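Dihydroneopterin triphosphate diphosphatase (PDB 5U7F) hydrolyses dihydroneopterin triphosphate to the monophosphate and pyrophosphate for folate biosynthesis, and can also cleave nucleoside triphosphates, preferring dATP. Local coordinates at residues 13-18 with 22-27; 52-57 with 63-68; 75-80 with 143-148. All blocks are in the same frame, centred on the assembly; numbering follows the deposited sequence.

Contact 1: residues 13-18 with 22-27; sequences LVVIYA and KRVLML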
loop_
_atom_site.group_PDB
_atom_site.type_symbol
_atom_site.label_atom_id
_atom_site.label_comp_id
_atom_site.label_asym_id
_atom_site.label_seq_id
_atom_site.Cartn_x
_atom_site.Cartn_y
_atom_site.Cartn_z
ATOM N N LEU A 13 1.257 -4.725 0.145
ATOM C CA LEU A 13 0.769 -3.540 -0.549
ATOM C C LEU A 13 -0.734 -3.711 -0.673
ATOM O O LEU A 13 -1.179 -4.773 -1.086
ATOM C CB LEU A 13 1.415 -3.410 -1.931
ATOM C CG LEU A 13 0.749 -2.470 -2.943
ATOM C CD1 LEU A 13 1.178 -1.098 -2.613
ATOM C CD2 LEU A 13 1.147 -2.830 -4.357
ATOM N N VAL A 14 -1.520 -2.713 -0.270
ATOM C CA VAL A 14 -2.972 -2.779 -0.448
ATOM C C VAL A 14 -3.417 -1.635 -1.341
ATOM O O VAL A 14 -3.331 -0.445 -0.988
ATOM C CB VAL A 14 -3.742 -2.727 0.890
ATOM C CG1 VAL A 14 -5.251 -2.812 0.618
ATOM C CG2 VAL A 14 -3.300 -3.834 1.815
ATOM N N VAL A 15 -3.841 -1.981 -2.545
ATOM C CA VAL A 15 -4.352 -0.971 -3.446
ATOM C C VAL A 15 -5.803 -0.727 -3.105
ATOM O O VAL A 15 -6.675 -1.598 -3.289
ATOM C CB VAL A 15 -4.173 -1.375 -4.928
ATOM C CG1 VAL A 15 -4.651 -0.285 -5.814
ATOM C CG2 VAL A 15 -2.701 -1.639 -5.233
ATOM N N ILE A 16 -6.036 0.463 -2.570
ATOM C CA ILE A 16 -7.367 0.947 -2.234
ATOM C C ILE A 16 -7.953 1.793 -3.362
ATOM O O ILE A 16 -7.329 2.706 -3.894
ATOM C CB ILE A 16 -7.350 1.761 -0.917
ATOM C CG1 ILE A 16 -6.906 0.861 0.227
ATOM C CG2 ILE A 16 -8.740 2.356 -0.611
ATOM C CD1 ILE A 16 -6.843 1.494 1.585
ATOM N N TYR A 17 -9.192 1.483 -3.733
ATOM C CA TYR A 17 -9.841 2.211 -4.806
ATOM C C TYR A 17 -11.345 2.196 -4.617
ATOM O O TYR A 17 -11.883 1.383 -3.894
ATOM C CB TYR A 17 -9.474 1.649 -6.169
ATOM C CG TYR A 17 -10.049 0.270 -6.469
ATOM C CD1 TYR A 17 -9.494 -0.874 -5.922
ATOM C CD2 TYR A 17 -11.160 0.129 -7.296
ATOM C CE1 TYR A 17 -10.018 -2.131 -6.192
ATOM C CE2 TYR A 17 -11.686 -1.101 -7.575
ATOM C CZ TYR A 17 -11.125 -2.236 -7.020
ATOM O OH TYR A 17 -11.638 -3.480 -7.308
ATOM N N ALA A 18 -12.003 3.181 -5.221
ATOM C CA ALA A 18 -13.443 3.273 -5.131
ATOM C C ALA A 18 -14.053 2.537 -6.298
ATOM O O ALA A 18 -13.706 2.801 -7.445
ATOM C CB ALA A 18 -13.898 4.719 -5.135
ATOM N N LYS A 22 -13.663 4.300 -9.740
ATOM C CA LYS A 22 -12.377 3.653 -10.014
ATOM C C LYS A 22 -11.213 4.582 -9.699
ATOM O O LYS A 22 -10.122 4.409 -10.222
ATOM C CB LYS A 22 -12.297 3.189 -11.461
ATOM C CG LYS A 22 -13.405 2.224 -11.828
ATOM C CD LYS A 22 -13.315 0.959 -10.968
ATOM C CE LYS A 22 -13.997 -0.222 -11.632
ATOM N NZ LYS A 22 -15.441 0.053 -11.898
ATOM N N ARG A 23 -11.433 5.577 -8.852
ATOM C CA ARG A 23 -10.310 6.404 -8.451
ATOM C C ARG A 23 -9.514 5.644 -7.388
ATOM O O ARG A 23 -10.076 4.843 -6.648
ATOM C CB ARG A 23 -10.779 7.757 -7.928
ATOM C CG ARG A 23 -11.064 8.768 -9.041
ATOM C CD ARG A 23 -10.877 10.228 -8.533
ATOM N NE ARG A 23 -11.457 11.201 -9.437
ATOM C CZ ARG A 23 -12.757 11.488 -9.482
ATOM N NH1 ARG A 23 -13.612 10.883 -8.665
ATOM N NH2 ARG A 23 -13.208 12.382 -10.353
ATOM N N VAL A 24 -8.218 5.952 -7.309
ATOM C CA VAL A 24 -7.242 5.288 -6.433
ATOM C C VAL A 24 -6.730 6.247 -5.366
ATOM O O VAL A 24 -6.364 7.372 -5.668
ATOM C CB VAL A 24 -6.072 4.765 -7.260
ATOM C CG1 VAL A 24 -5.023 4.156 -6.402
ATOM C CG2 VAL A 24 -6.593 3.722 -8.238
ATOM N N LEU A 25 -6.790 5.786 -4.124
ATOM C CA LEU A 25 -6.373 6.541 -2.973
ATOM C C LEU A 25 -4.862 6.525 -2.853
ATOM O O LEU A 25 -4.270 5.459 -2.732
ATOM C CB LEU A 25 -7.020 5.951 -1.722
ATOM C CG LEU A 25 -6.513 6.537 -0.405
ATOM C CD1 LEU A 25 -6.870 8.015 -0.284
ATOM C CD2 LEU A 25 -6.984 5.754 0.782
ATOM N N MET A 26 -4.253 7.701 -2.897
ATOM C CA MET A 26 -2.799 7.802 -2.809
ATOM C C MET A 26 -2.413 8.667 -1.631
ATOM O O MET A 26 -3.055 9.706 -1.355
ATOM C CB MET A 26 -2.254 8.350 -4.106
ATOM C CG MET A 26 -2.555 7.464 -5.291
ATOM S SD MET A 26 -1.785 5.813 -5.182
ATOM C CE MET A 26 -0.084 6.315 -5.259
ATOM N N LEU A 27 -1.350 8.242 -0.951
ATOM C CA LEU A 27 -0.973 8.786 0.334
ATOM C C LEU A 27 0.465 9.283 0.255
ATOM O O LEU A 27 1.319 8.608 -0.276
ATOM C CB LEU A 27 -1.123 7.728 1.424
ATOM C CG LEU A 27 -2.465 7.013 1.545
ATOM C CD1 LEU A 27 -2.353 5.778 2.389
ATOM C CD2 LEU A 27 -3.442 7.953 2.168
HETATM O O HOH W 1 -4.428 2.817 -3.253
#
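The phenol ring of Y17 meets the aliphatic part of K22 obliquely, CE2 lying 4.3 Å from K22 CD, while at its rim the carbonyl oxygen of V15 sits in the ring plane. The ring reaches this place because its CG stands between the backbone N and the carbonyl carbon (chi1 70°), which swings the ring out across the strand, away from V24 and toward A106 of strand 97-107. Its CB rests against V24 CG2, and V15 CG1 lies farther along beside V24 CG1; V146 of helix 136-147 packs on V15, Y17 and V24 on this side. The reverse side carries I16 and L25, two side chains running alongside each other with I16 CG2 4.1 Å from L25 CD2; L25 continues onto Y121 and W123 of strand 118-125.

Y17 and V24 form a non-hydrogen-bonded antiparallel pair, their CA atoms 4.3 Å apart. Two nearly straight bonds flank them: A18 N to R23 O (2.9 Å) and L25 N to I16 O (3.1 Å). R23 O also receives a CA-H contact from Y17. Nearer the turn the weak bond from K22 N to A18 O is bent (127°); R23 reaches away from the pair to a salt bridge with E110.

Beyond I16 the backbones separate, and water 1 takes over: it accepts from I16 N and donates to L25 O (2.7 Å). Farther on the strands are too far apart to pair, and strand 36-42 lies between them in the sheet, with V14 bonded to V39. This is a splayed beta hairpin, joined near its turn and opened by an inserted strand, within the mixed central sheet of the Nudix fold.

Contact 2: residues 52-57 with 63-68; sequences AAMREV and IDVVAE. With CO (cobalt (II) ion), chain D; CO (cobalt (II) ion), chain E.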
loop_
_atom_site.group_PDB
_atom_site.type_symbol
_atom_site.label_atom_id
_atom_site.label_comp_id
_atom_site.label_asym_id
_atom_site.label_seq_id
_atom_site.Cartn_x
_atom_site.Cartn_y
_atom_site.Cartn_z
ATOM N N ALA A 52 -1.461 -8.800 8.091
ATOM C CA ALA A 52 -0.684 -7.582 8.095
ATOM C C ALA A 52 -1.403 -6.515 7.269
ATOM O O ALA A 52 -1.458 -5.348 7.646
ATOM C CB ALA A 52 0.722 -7.844 7.569
ATOM N N ALA A 53 -1.965 -6.941 6.149
ATOM C CA ALA A 53 -2.695 -6.073 5.262
ATOM C C ALA A 53 -3.902 -5.440 5.992
ATOM O O ALA A 53 -4.050 -4.221 6.000
ATOM C CB ALA A 53 -3.153 -6.837 4.040
ATOM N N MET A 54 -4.711 -6.271 6.639
ATOM C CA MET A 54 -5.856 -5.751 7.377
ATOM C C MET A 54 -5.384 -4.806 8.481
ATOM O O MET A 54 -5.995 -3.758 8.696
ATOM C CB MET A 54 -6.693 -6.879 7.965
ATOM C CG MET A 54 -7.708 -7.436 6.980
ATOM S SD MET A 54 -8.989 -8.397 7.802
ATOM C CE MET A 54 -7.997 -9.494 8.828
ATOM N N ARG A 55 -4.274 -5.144 9.141
ATOM C CA ARG A 55 -3.800 -4.331 10.248
ATOM C C ARG A 55 -3.332 -2.970 9.764
ATOM O O ARG A 55 -3.701 -1.960 10.341
ATOM C CB ARG A 55 -2.680 -5.011 11.006
ATOM C CG ARG A 55 -2.101 -4.124 12.122
ATOM C CD ARG A 55 -0.947 -4.734 12.802
ATOM N NE ARG A 55 -0.014 -5.340 11.854
ATOM C CZ ARG A 55 0.884 -4.670 11.146
ATOM N NH1 ARG A 55 1.014 -3.348 11.290
ATOM N NH2 ARG A 55 1.671 -5.329 10.305
ATOM N N GLU A 56 -2.496 -2.948 8.727
ATOM C CA GLU A 56 -1.981 -1.705 8.178
ATOM C C GLU A 56 -3.103 -0.822 7.617
ATOM O O GLU A 56 -3.030 0.393 7.666
ATOM C CB GLU A 56 -0.960 -2.010 7.094
ATOM C CG GLU A 56 0.301 -2.645 7.634
ATOM C CD GLU A 56 1.249 -1.657 8.366
ATOM O OE1 GLU A 56 1.080 -0.450 8.168
ATOM O OE2 GLU A 56 2.168 -2.108 9.105
ATOM N N VAL A 57 -4.147 -1.431 7.076
ATOM C CA VAL A 57 -5.237 -0.640 6.534
ATOM C C VAL A 57 -5.952 0.066 7.695
ATOM O O VAL A 57 -6.299 1.245 7.584
ATOM C CB VAL A 57 -6.214 -1.498 5.711
ATOM C CG1 VAL A 57 -7.524 -0.739 5.441
ATOM C CG2 VAL A 57 -5.542 -1.906 4.394
ATOM N N ILE A 63 -9.574 2.441 8.356
ATOM C CA ILE A 63 -10.664 1.678 7.776
ATOM C C ILE A 63 -10.592 0.296 8.388
ATOM O O ILE A 63 -9.581 -0.374 8.267
ATOM C CB ILE A 63 -10.568 1.617 6.229
ATOM C CG1 ILE A 63 -10.834 3.006 5.665
ATOM C CG2 ILE A 63 -11.540 0.570 5.654
ATOM C CD1 ILE A 63 -10.840 3.133 4.143
ATOM N N ASP A 64 -11.642 -0.103 9.098
ATOM C CA ASP A 64 -11.717 -1.429 9.683
ATOM C C ASP A 64 -12.504 -2.358 8.761
ATOM O O ASP A 64 -13.694 -2.153 8.529
ATOM C CB ASP A 64 -12.369 -1.376 11.061
ATOM C CG ASP A 64 -12.307 -2.702 11.783
ATOM O OD1 ASP A 64 -12.188 -3.757 11.111
ATOM O OD2 ASP A 64 -12.377 -2.693 13.031
ATOM N N VAL A 65 -11.842 -3.399 8.266
ATOM C CA VAL A 65 -12.396 -4.205 7.168
ATOM C C VAL A 65 -13.384 -5.259 7.668
ATOM O O VAL A 65 -14.330 -5.617 6.968
ATOM C CB VAL A 65 -11.245 -4.900 6.358
ATOM C CG1 VAL A 65 -11.785 -5.946 5.401
ATOM C CG2 VAL A 65 -10.444 -3.868 5.581
ATOM N N VAL A 66 -13.147 -5.779 8.864
ATOM C CA VAL A 66 -14.045 -6.774 9.445
ATOM C C VAL A 66 -15.375 -6.134 9.780
ATOM O O VAL A 66 -16.432 -6.606 9.355
ATOM C CB VAL A 66 -13.451 -7.400 10.719
ATOM C CG1 VAL A 66 -14.443 -8.390 11.370
ATOM C CG2 VAL A 66 -12.140 -8.068 10.390
ATOM N N ALA A 67 -15.317 -5.038 10.532
ATOM C CA ALA A 67 -16.524 -4.379 11.011
ATOM C C ALA A 67 -17.365 -3.829 9.855
ATOM O O ALA A 67 -18.586 -3.977 9.852
ATOM C CB ALA A 67 -16.161 -3.292 11.964
ATOM N N GLU A 68 -16.712 -3.242 8.856
ATOM C CA GLU A 68 -17.417 -2.699 7.691
ATOM C C GLU A 68 -17.827 -3.769 6.693
ATOM O O GLU A 68 -18.379 -3.451 5.649
ATOM C CB GLU A 68 -16.553 -1.684 6.946
ATOM C CG GLU A 68 -16.351 -0.348 7.641
ATOM C CD GLU A 68 -16.007 0.766 6.661
ATOM O OE1 GLU A 68 -16.473 0.715 5.501
ATOM O OE2 GLU A 68 -15.277 1.706 7.048
HETATM CO CO CO D . 3.980 -1.386 9.940
HETATM CO CO CO E . 2.273 1.203 8.473
HETATM O O HOH W 2 -8.761 -3.158 8.349
HETATM O O HOH W 3 3.018 -1.438 11.874
HETATM O O HOH W 4 5.877 -0.721 11.027
HETATM O O HOH W 5 3.210 0.474 9.981
HETATM O O HOH W 6 4.624 -3.419 10.032
HETATM O O HOH W 7 0.917 1.788 10.026
#
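Water 2 joins the M54 carbonyl to the loop at I63 and V65: it donates to M54 O (2.9 Å) and I63 O (2.9 Å) and accepts from V65 N (3.1 Å). No direct hydrogen bond links 52-57 with 63-68, so this water is the polar bridge between helix and loop. Beside it the packing is apolar. V57 CG1, anti to the backbone N (chi1 166°), points its methyl at the I63 carbonyl oxygen (3.5 Å) and also touches I63 CB and V65 CG2. M54 CG approaches V65 CB, and its sulfur ends 4.1 Å from V66 CG2, the side chains of M54 and V66 crossing obliquely. V65 to A67 take helical backbone angles after D64, whose OD1 accepts weak bonds from V66 N and A67 N.

The other side of the same helical turn is metal chemistry. E56, bent at chi2 (-75°), offers each carboxylate oxygen to a different cobalt: OE1 to the chain E ion at 2.1 Å and OE2 to the chain D ion at 2.1 Å, with water 5 bound to both. E60 and E117 share in this cluster. R55 NH1 forms a salt bridge to E56 OE2 (2.8 Å), coming from above the carboxylate plane (59° out of it), and R55 is itself held by E47; this second-shell charge probably helps to position the carboxylate. Residues 52-57 belong to the Nudix box.

A third side of the helix faces the sheet: A53 lies on I12 and V14 of strand 10-18 and on F103 of strand 97-107, V57 on V14 and L105. M54 reaches L72 of strand 72-82, and I63 reaches L107 of strand 97-107; the loop then leads on to strand 72-82.

Contact 3: residues 75-80 with 143-148; sequences CQRTVE and EQFVIN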
loop_
_atom_site.group_PDB
_atom_site.type_symbol
_atom_site.label_atom_id
_atom_site.label_comp_id
_atom_site.label_asym_id
_atom_site.label_seq_id
_atom_site.Cartn_x
_atom_site.Cartn_y
_atom_site.Cartn_z
ATOM N N CYS A 75 -4.473 -10.583 -4.207
ATOM C CA CYS A 75 -4.226 -10.536 -5.646
ATOM C C CYS A 75 -3.415 -11.730 -6.180
ATOM O O CYS A 75 -3.230 -11.854 -7.386
ATOM C CB CYS A 75 -3.481 -9.255 -5.994
ATOM S SG CYS A 75 -4.438 -7.750 -5.752
ATOM N N GLN A 76 -2.924 -12.575 -5.279
ATOM C CA GLN A 76 -2.055 -13.700 -5.624
ATOM C C GLN A 76 -0.908 -13.249 -6.523
ATOM O O GLN A 76 -0.664 -13.820 -7.590
ATOM C CB GLN A 76 -2.862 -14.833 -6.290
ATOM C CG GLN A 76 -3.840 -15.560 -5.353
ATOM C CD GLN A 76 -4.357 -16.874 -5.953
ATOM O OE1 GLN A 76 -3.988 -17.245 -7.068
ATOM N NE2 GLN A 76 -5.208 -17.581 -5.211
ATOM N N ARG A 77 -0.206 -12.212 -6.067
ATOM C CA ARG A 77 1.016 -11.747 -6.697
ATOM C C ARG A 77 2.019 -11.320 -5.628
ATOM O O ARG A 77 1.655 -10.704 -4.619
ATOM C CB ARG A 77 0.727 -10.597 -7.665
ATOM C CG ARG A 77 -0.075 -11.061 -8.905
ATOM C CD ARG A 77 0.451 -10.496 -10.219
ATOM N NE ARG A 77 1.906 -10.577 -10.299
ATOM C CZ ARG A 77 2.678 -9.732 -10.976
ATOM N NH1 ARG A 77 2.141 -8.720 -11.652
ATOM N NH2 ARG A 77 3.995 -9.901 -10.979
ATOM N N THR A 78 3.273 -11.687 -5.864
ATOM C CA THR A 78 4.404 -11.313 -5.013
ATOM C C THR A 78 5.537 -10.875 -5.939
ATOM O O THR A 78 5.851 -11.565 -6.922
ATOM C CB THR A 78 4.877 -12.487 -4.123
ATOM O OG1 THR A 78 3.887 -12.796 -3.145
ATOM C CG2 THR A 78 6.150 -12.154 -3.388
ATOM N N VAL A 79 6.150 -9.730 -5.639
ATOM C CA VAL A 79 7.307 -9.257 -6.389
ATOM C C VAL A 79 8.426 -8.956 -5.413
ATOM O O VAL A 79 8.182 -8.859 -4.214
ATOM C CB VAL A 79 6.974 -8.012 -7.206
ATOM C CG1 VAL A 79 5.943 -8.359 -8.288
ATOM C CG2 VAL A 79 6.478 -6.920 -6.272
ATOM N N GLU A 80 9.636 -8.812 -5.939
ATOM C CA GLU A 80 10.815 -8.472 -5.148
ATOM C C GLU A 80 11.510 -7.289 -5.808
ATOM O O GLU A 80 11.654 -7.239 -7.022
ATOM C CB GLU A 80 11.754 -9.661 -5.037
ATOM C CG GLU A 80 12.963 -9.381 -4.165
ATOM C CD GLU A 80 14.020 -10.479 -4.234
ATOM O OE1 GLU A 80 13.721 -11.629 -3.832
ATOM O OE2 GLU A 80 15.155 -10.194 -4.696
ATOM N N GLU A 143 -2.096 -0.785 -12.289
ATOM C CA GLU A 143 -2.355 -1.060 -13.705
ATOM C C GLU A 143 -3.070 -2.383 -13.892
ATOM O O GLU A 143 -4.039 -2.485 -14.669
ATOM C CB GLU A 143 -1.066 -1.044 -14.523
ATOM C CG GLU A 143 -0.426 0.356 -14.624
ATOM C CD GLU A 143 0.935 0.404 -15.329
ATOM O OE1 GLU A 143 1.715 -0.577 -15.274
ATOM O OE2 GLU A 143 1.245 1.462 -15.926
ATOM N N GLN A 144 -2.653 -3.388 -13.150
ATOM C CA GLN A 144 -3.169 -4.717 -13.392
ATOM C C GLN A 144 -4.470 -5.024 -12.658
ATOM O O GLN A 144 -5.216 -5.902 -13.097
ATOM C CB GLN A 144 -2.091 -5.746 -13.033
ATOM C CG GLN A 144 -0.909 -5.663 -13.972
ATOM C CD GLN A 144 0.149 -6.722 -13.668
ATOM O OE1 GLN A 144 0.134 -7.339 -12.597
ATOM N NE2 GLN A 144 1.069 -6.937 -14.613
ATOM N N PHE A 145 -4.770 -4.319 -11.565
ATOM C CA PHE A 145 -5.918 -4.694 -10.744
ATOM C C PHE A 145 -6.958 -3.600 -10.578
ATOM O O PHE A 145 -8.058 -3.874 -10.118
ATOM C CB PHE A 145 -5.438 -5.172 -9.375
ATOM C CG PHE A 145 -4.759 -6.517 -9.420
ATOM C CD1 PHE A 145 -5.497 -7.696 -9.317
ATOM C CD2 PHE A 145 -3.400 -6.610 -9.614
ATOM C CE1 PHE A 145 -4.872 -8.944 -9.387
ATOM C CE2 PHE A 145 -2.775 -7.850 -9.672
ATOM C CZ PHE A 145 -3.509 -9.011 -9.567
ATOM N N VAL A 146 -6.638 -2.379 -10.976
ATOM C CA VAL A 146 -7.654 -1.319 -11.014
ATOM C C VAL A 146 -8.059 -1.040 -12.444
ATOM O O VAL A 146 -9.243 -1.112 -12.795
ATOM C CB VAL A 146 -7.172 0.004 -10.375
ATOM C CG1 VAL A 146 -8.292 1.071 -10.488
ATOM C CG2 VAL A 146 -6.814 -0.241 -8.920
ATOM N N ILE A 147 -7.077 -0.710 -13.264
ATOM C CA ILE A 147 -7.319 -0.413 -14.670
ATOM C C ILE A 147 -7.802 -1.648 -15.435
ATOM O O ILE A 147 -8.807 -1.582 -16.149
ATOM C CB ILE A 147 -6.050 0.145 -15.347
ATOM C CG1 ILE A 147 -5.620 1.427 -14.652
ATOM C CG2 ILE A 147 -6.283 0.398 -16.830
ATOM C CD1 ILE A 147 -4.315 2.037 -15.159
ATOM N N ASN A 148 -7.106 -2.770 -15.249
ATOM C CA ASN A 148 -7.224 -3.956 -16.117
ATOM C C ASN A 148 -6.711 -3.620 -17.511
ATOM O O ASN A 148 -5.535 -3.245 -17.667
ATOM C CB ASN A 148 -8.655 -4.465 -16.183
ATOM C CG ASN A 148 -9.292 -4.536 -14.824
ATOM O OD1 ASN A 148 -8.623 -4.875 -13.846
ATOM N ND2 ASN A 148 -10.583 -4.206 -14.740
#
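C75 sits over a face of the F145 ring. Its SG lies 3.8 Å from the ring centroid, only 12° off the normal, and CB is 3.9 Å from the same centroid, making a CH-pi contact that leans toward CZ. Sulfur and methylene thus share one face of the phenyl group. At the ring edge, near its plane, R77 CG approaches F145 CZ at 4.1 Å, so the aliphatic base of the arginine borders the ring that the cysteine covers. Farther along the same side chain, R77 NH1 makes a short but weak hydrogen bond to Q144 OE1 (2.6 Å), strongly bent at 129°. The oxygen lies near the guanidinium plane at its edge, whereas the amide itself is turned 38° from that plane.

Several things set these groups in place. R77 is bent at chi2 and chi3, which brings the guanidinium to helix 136-147, where NH1 finds its stronger partner in Q140 OE1, the Q144 bond being the weaker; both glutamines, one helical turn apart, accept from that nitrogen. W102 of strand 97-107 packs on both R77 and Q144, and its backbone bonds to C75 and R77 hold the strand. C75 is fastened to C104 of the same neighbouring strand by a disulfide. On the helix side, F145 lies in a wider pi-type turn over 143-147, closed by a weak bond from N148 N to E143 O (3.1 Å).

Because C75 is oxidised, its sulfur has no S-H to direct at the ring: the sulfur-aromatic contact is that of a disulfide resting on a pi face, probably mainly dispersive in character. The polar part joins the charged guanidinium to neutral amides, Q144 here and Q140 one turn earlier.

Along the chain the contacts follow in series: the hairpin of contact 1, then contact 2, then contact 3, whose halves lie far apart in sequence. Their centres are about 14 Å (1 to 2), about 12 Å (1 to 3) and about 19 Å (2 to 3) apart. Strand 10-18 joins them: V14 CG2 meets A53 CB of contact 2 at 3.7 Å, whereas V15 CG1 meets V146 CG2 of contact 3 at 3.8 Å. Neighbouring residues of one strand therefore face the metal-binding helix 49-61 and the C-terminal helix 136-147. The mixed sheet lies between the two helices, the sandwich of a Nudix hydrolase; contacts 2 and 3 do not touch.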